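Local coordinates for protein putative thiosugar synthase (Amycolatopsis orientalis, PDB 4N6F) that probably makes a 2-thiosugar phosphate from glucose 6-phosphate through a covalently held ketose, taking its sulphur from a sulphur-carrier protein, at residues Thr79-Thr84 with Ile106-Leu111; Val192-Ile197 with Ala213-Thr218. All coordinates share one frame; numbering follows the deposited sequence.

Interaction 1 (Thr79-Thr84 with Ile106-Leu111). With F6R (fructose -6-phosphate), chain F.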
# COMPACT_ATOMS: atom_id res chain seq x y z
N THR A 79 -10.01 -8.77 21.81
CA THR A 79 -11.47 -8.79 21.91
C THR A 79 -11.97 -10.05 21.22
O THR A 79 -11.63 -10.29 20.05
CB THR A 79 -12.09 -7.55 21.25
OG1 THR A 79 -11.63 -6.38 21.92
CG2 THR A 79 -13.61 -7.61 21.32
N TRP A 80 -12.77 -10.84 21.92
CA TRP A 80 -13.31 -12.07 21.35
C TRP A 80 -14.64 -11.79 20.68
O TRP A 80 -15.51 -11.15 21.26
CB TRP A 80 -13.53 -13.14 22.44
CG TRP A 80 -12.27 -13.69 23.05
CD1 TRP A 80 -11.12 -13.01 23.30
CD2 TRP A 80 -12.05 -15.02 23.52
NE1 TRP A 80 -10.18 -13.84 23.88
CE2 TRP A 80 -10.74 -15.09 24.02
CE3 TRP A 80 -12.85 -16.17 23.55
CZ2 TRP A 80 -10.20 -16.26 24.56
CZ3 TRP A 80 -12.31 -17.34 24.09
CH2 TRP A 80 -10.99 -17.37 24.58
N ILE A 81 -14.80 -12.27 19.45
CA ILE A 81 -16.07 -12.11 18.77
C ILE A 81 -16.49 -13.43 18.14
O ILE A 81 -15.66 -14.18 17.65
CB ILE A 81 -16.04 -10.96 17.72
CG1 ILE A 81 -15.25 -11.32 16.46
CG2 ILE A 81 -15.47 -9.69 18.35
CD1 ILE A 81 -15.58 -10.41 15.30
N GLY A 82 -17.78 -13.71 18.17
CA GLY A 82 -18.30 -14.91 17.56
C GLY A 82 -18.53 -14.74 16.08
O GLY A 82 -18.39 -13.64 15.53
N THR A 83 -18.91 -15.83 15.44
CA THR A 83 -19.17 -15.83 14.02
C THR A 83 -20.34 -16.76 13.65
O THR A 83 -20.61 -17.73 14.37
CB THR A 83 -17.91 -16.23 13.22
OG1 THR A 83 -18.24 -16.31 11.83
CG2 THR A 83 -17.38 -17.58 13.69
N THR A 84 -21.03 -16.44 12.56
CA THR A 84 -22.05 -17.30 11.98
C THR A 84 -21.65 -17.81 10.59
O THR A 84 -22.48 -18.34 9.85
CB THR A 84 -23.40 -16.57 11.82
OG1 THR A 84 -23.27 -15.55 10.82
CG2 THR A 84 -23.86 -15.94 13.12
N ILE A 106 -20.76 -14.11 24.97
CA ILE A 106 -20.21 -13.21 23.95
C ILE A 106 -21.37 -12.57 23.19
O ILE A 106 -22.23 -13.27 22.65
CB ILE A 106 -19.28 -13.96 22.98
CG1 ILE A 106 -17.95 -14.26 23.68
CG2 ILE A 106 -19.03 -13.15 21.72
CD1 ILE A 106 -17.08 -15.26 22.95
N GLU A 107 -21.38 -11.24 23.15
CA GLU A 107 -22.46 -10.48 22.51
C GLU A 107 -22.05 -9.78 21.21
O GLU A 107 -22.89 -9.22 20.53
CB GLU A 107 -23.05 -9.47 23.51
CG GLU A 107 -24.13 -10.06 24.41
CD GLU A 107 -24.40 -9.26 25.68
OE1 GLU A 107 -23.44 -8.89 26.40
OE2 GLU A 107 -25.59 -9.00 25.98
N ILE A 108 -20.76 -9.82 20.86
CA ILE A 108 -20.31 -9.23 19.61
C ILE A 108 -20.16 -10.32 18.56
O ILE A 108 -19.50 -11.34 18.80
CB ILE A 108 -18.96 -8.52 19.77
CG1 ILE A 108 -19.04 -7.49 20.89
CG2 ILE A 108 -18.56 -7.85 18.46
CD1 ILE A 108 -17.67 -7.03 21.34
N LEU A 109 -20.73 -10.07 17.38
CA LEU A 109 -20.94 -11.10 16.38
C LEU A 109 -20.54 -10.71 14.97
O LEU A 109 -21.01 -9.70 14.42
CB LEU A 109 -22.42 -11.51 16.38
CG LEU A 109 -22.78 -12.69 15.47
CD1 LEU A 109 -22.28 -14.00 16.08
CD2 LEU A 109 -24.28 -12.74 15.23
N LYS A 110 -19.69 -11.53 14.37
CA LYS A 110 -19.39 -11.47 12.95
C LYS A 110 -20.52 -12.18 12.28
O LYS A 110 -20.63 -13.40 12.34
CB LYS A 110 -18.01 -12.10 12.70
CG LYS A 110 -17.62 -12.27 11.25
CD LYS A 110 -16.22 -12.85 11.14
CE LYS A 110 -15.74 -13.03 9.70
NZ LYS A 110 -16.34 -14.26 9.14
N LEU A 111 -21.43 -11.42 11.68
CA LEU A 111 -22.66 -11.96 11.13
C LEU A 111 -22.52 -12.19 9.65
O LEU A 111 -22.27 -11.25 8.88
CB LEU A 111 -23.82 -11.01 11.40
CG LEU A 111 -25.18 -11.38 10.80
CD1 LEU A 111 -25.70 -12.70 11.36
CD2 LEU A 111 -26.17 -10.26 11.05
C1 F6R F . -16.22 -14.38 7.66
C2 F6R F . -14.89 -14.96 7.26
C3 F6R F . -14.58 -15.37 5.85
C4 F6R F . -14.30 -14.10 5.04
C5 F6R F . -13.59 -14.42 3.72
C6 F6R F . -12.84 -13.21 3.19
O2 F6R F . -14.00 -15.06 8.10
O3 F6R F . -15.60 -16.14 5.21
O4 F6R F . -15.54 -13.43 4.75
O5 F6R F . -12.66 -15.49 3.87
O6 F6R F . -12.35 -13.52 1.89
P F6R F . -10.84 -13.93 1.60
O1P F6R F . -10.77 -15.35 2.08
O2P F6R F . -9.97 -12.99 2.39
O3P F6R F . -10.75 -13.69 0.12

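Interaction 2 (Val192-Ile197 with Ala213-Thr218). With F6R (fructose -6-phosphate), chain F.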
# COMPACT_ATOMS: atom_id res chain seq x y z
N VAL A 192 -15.41 -2.02 7.22
CA VAL A 192 -14.32 -2.98 7.08
C VAL A 192 -14.41 -3.55 5.67
O VAL A 192 -15.44 -4.12 5.28
CB VAL A 192 -14.43 -4.14 8.11
CG1 VAL A 192 -13.33 -5.17 7.91
CG2 VAL A 192 -14.41 -3.63 9.54
N VAL A 193 -13.35 -3.41 4.89
CA VAL A 193 -13.31 -4.00 3.54
C VAL A 193 -12.87 -5.47 3.65
O VAL A 193 -11.94 -5.80 4.39
CB VAL A 193 -12.39 -3.20 2.59
CG1 VAL A 193 -12.21 -3.91 1.26
CG2 VAL A 193 -12.98 -1.82 2.34
N GLU A 194 -13.58 -6.34 2.93
CA GLU A 194 -13.41 -7.78 3.10
C GLU A 194 -13.82 -8.54 1.84
O GLU A 194 -14.76 -8.16 1.14
CB GLU A 194 -14.25 -8.23 4.30
CG GLU A 194 -14.25 -9.73 4.60
CD GLU A 194 -15.02 -10.08 5.86
OE1 GLU A 194 -15.37 -11.27 6.05
OE2 GLU A 194 -15.30 -9.15 6.67
N GLY A 195 -13.11 -9.64 1.57
CA GLY A 195 -13.44 -10.51 0.46
C GLY A 195 -12.56 -10.25 -0.75
O GLY A 195 -12.61 -9.17 -1.35
N GLY A 196 -11.76 -11.24 -1.11
CA GLY A 196 -10.96 -11.16 -2.32
C GLY A 196 -9.68 -10.35 -2.19
O GLY A 196 -9.02 -10.10 -3.19
N ILE A 197 -9.34 -9.95 -0.97
CA ILE A 197 -8.07 -9.29 -0.73
C ILE A 197 -6.95 -10.30 -1.00
O ILE A 197 -6.97 -11.43 -0.51
CB ILE A 197 -7.94 -8.75 0.71
CG1 ILE A 197 -9.02 -7.71 1.02
CG2 ILE A 197 -6.56 -8.13 0.91
CD1 ILE A 197 -8.98 -6.48 0.15
N ALA A 213 -10.78 -0.55 8.46
CA ALA A 213 -10.00 -1.77 8.57
C ALA A 213 -10.26 -2.69 7.38
O ALA A 213 -11.15 -2.44 6.54
CB ALA A 213 -10.33 -2.50 9.87
N THR A 214 -9.47 -3.76 7.33
CA THR A 214 -9.58 -4.78 6.31
C THR A 214 -9.57 -6.15 6.98
O THR A 214 -8.82 -6.37 7.93
CB THR A 214 -8.38 -4.69 5.35
OG1 THR A 214 -8.32 -3.37 4.82
CG2 THR A 214 -8.53 -5.67 4.21
N LEU A 215 -10.40 -7.06 6.49
CA LEU A 215 -10.39 -8.43 6.98
C LEU A 215 -9.77 -9.28 5.90
O LEU A 215 -10.21 -9.25 4.75
CB LEU A 215 -11.79 -8.93 7.33
CG LEU A 215 -11.80 -10.28 8.07
CD1 LEU A 215 -12.96 -10.37 9.05
CD2 LEU A 215 -11.83 -11.46 7.11
N VAL A 216 -8.75 -10.01 6.27
CA VAL A 216 -8.05 -10.88 5.38
C VAL A 216 -8.06 -12.30 5.88
O VAL A 216 -8.13 -12.54 7.04
CB VAL A 216 -6.62 -10.41 5.12
CG1 VAL A 216 -6.63 -9.01 4.58
CG2 VAL A 216 -5.78 -10.48 6.36
N ASN A 217 -8.11 -13.23 4.94
CA ASN A 217 -8.04 -14.65 5.18
C ASN A 217 -7.21 -15.42 4.15
O ASN A 217 -6.12 -15.78 4.42
CB ASN A 217 -9.46 -15.22 5.25
CG ASN A 217 -9.49 -16.72 5.43
OD1 ASN A 217 -8.48 -17.33 5.58
ND2 ASN A 217 -10.64 -17.28 5.42
N THR A 218 -7.73 -15.59 2.95
CA THR A 218 -7.10 -16.36 1.91
C THR A 218 -5.72 -15.84 1.50
O THR A 218 -4.86 -16.60 1.22
CB THR A 218 -7.99 -16.48 0.67
OG1 THR A 218 -9.17 -17.16 1.00
CG2 THR A 218 -7.32 -17.23 -0.41
C1 F6R F . -16.22 -14.38 7.66
C2 F6R F . -14.89 -14.96 7.26
C3 F6R F . -14.58 -15.37 5.85
C4 F6R F . -14.30 -14.10 5.04
C5 F6R F . -13.59 -14.42 3.72
C6 F6R F . -12.84 -13.21 3.19
O2 F6R F . -14.00 -15.06 8.10
O3 F6R F . -15.60 -16.14 5.21
O4 F6R F . -15.54 -13.43 4.75
O5 F6R F . -12.66 -15.49 3.87
O6 F6R F . -12.35 -13.52 1.89
P F6R F . -10.84 -13.93 1.60
O1P F6R F . -10.77 -15.35 2.08
O2P F6R F . -9.97 -12.99 2.39
O3P F6R F . -10.75 -13.69 0.12
O HOH W 1 -10.55 -10.45 2.25
O HOH W 2 -7.52 -12.47 1.93

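Interaction 1 (Thr79-Thr84 with Ile106-Leu111)
Strands 79-83 and 108-111, joined through helix 90-104, form a beta-alpha-beta unit of the TIM barrel and carry the lysine that holds the sugar. Their parallel ladder is stitched by G82 N to I108 O (3.0 Å), K110 N to G82 O (2.7 Å) and T84 N to K110 O (3.1 Å); the middle donor stands above the carbonyl plane, whereas the last lies almost along the C=O axis. Between the strands two branched isoleucines meet, I81 CG2 touching I108 CG2 at 3.6 Å, and I81 CD1 rests on K110 CB. On the face opposite T83 and K110, L109 CD1 and I106 CG2 settle against the backbone of G82, which has no side chain; L109 continues onto helix 90-104. K110 runs extended until chi4 (-79°) turns NZ into a 1.5 Å single bond with sugar C1, while C2 keeps its carbonyl: an amine-linked 2-ketose, consistent with a rearranged imine. T83 lies alongside it, its hydroxyl hydrogen-bonded to E31, whose carboxylate also makes a weak bond to K110 NZ and would probably favour positive charge there. An inward-pointing lysine on a barrel strand is characteristic of ThiG-like TIM-barrel enzymes, probably acting through a Schiff base.

Interaction 2 (Val192-Ile197 with Ala213-Thr218)
Strand 191-194 and strand 213-216 run parallel, the short axes of their segments 28° apart, and V193 bonds both ways: its N to A213 O (2.9 Å) and its O to L215 N (2.9 Å). V192 CG1 packs over the L215 backbone, while beta-branched I197 and T214 offer aliphatic branches to the layer under helix 200-208, I197 CG1 crossing obliquely over T214 CG2 at 3.8 Å. E194, CG anti to the backbone N (chi1 178°) and straight beyond, lies beside L215, whose CB and both methyls run along the carboxylate, CD1 3.6 Å from OE2. OE1 accepts the sugar hydroxyl O4 at 2.5 Å and OE2 is paired with R162, so the buried acid is held at both oxygens and probably stays ionised. An alanine here would remove the acceptor of O4 and the salt-bridge partner of R162, and would probably loosen both the sugar and the L215 packing. Beyond the strands, glycine suits 195 and 196, where phi is positive, and G196 N reaches phosphate O3P at 2.9 Å. T218 OG1 gives a 2.6 Å bond to O1P, backed by its own N at the start of a short helix, and N217 ND2 holds O5. Two waters donate to O2P, one also bridging G195 N and L215 O. Backbone amides and a helix start after the seventh and eighth strands make the standard TIM-barrel phosphate site.

Both contacts are buried and belong to the same parallel sheet, closed into a barrel: interaction 1 pairs the third and fourth strands, interaction 2 the seventh and eighth, their centres about 17 Å apart. The bound sugar phosphate bridges the two sites, covalently fixed at C1 by the first and held through its O4, O5 and phosphate by the second. The two also touch directly across the barrel interior, K110 CE packing on L215 CD1 at 3.9 Å. Chemistry follows position: interaction 1 is largely strand ladder and aliphatic filling with one lysine amine bonded to the sugar, whereas interaction 2 gives way beyond its strands to polar loops, where amides, hydroxyl and water grip the phosphate.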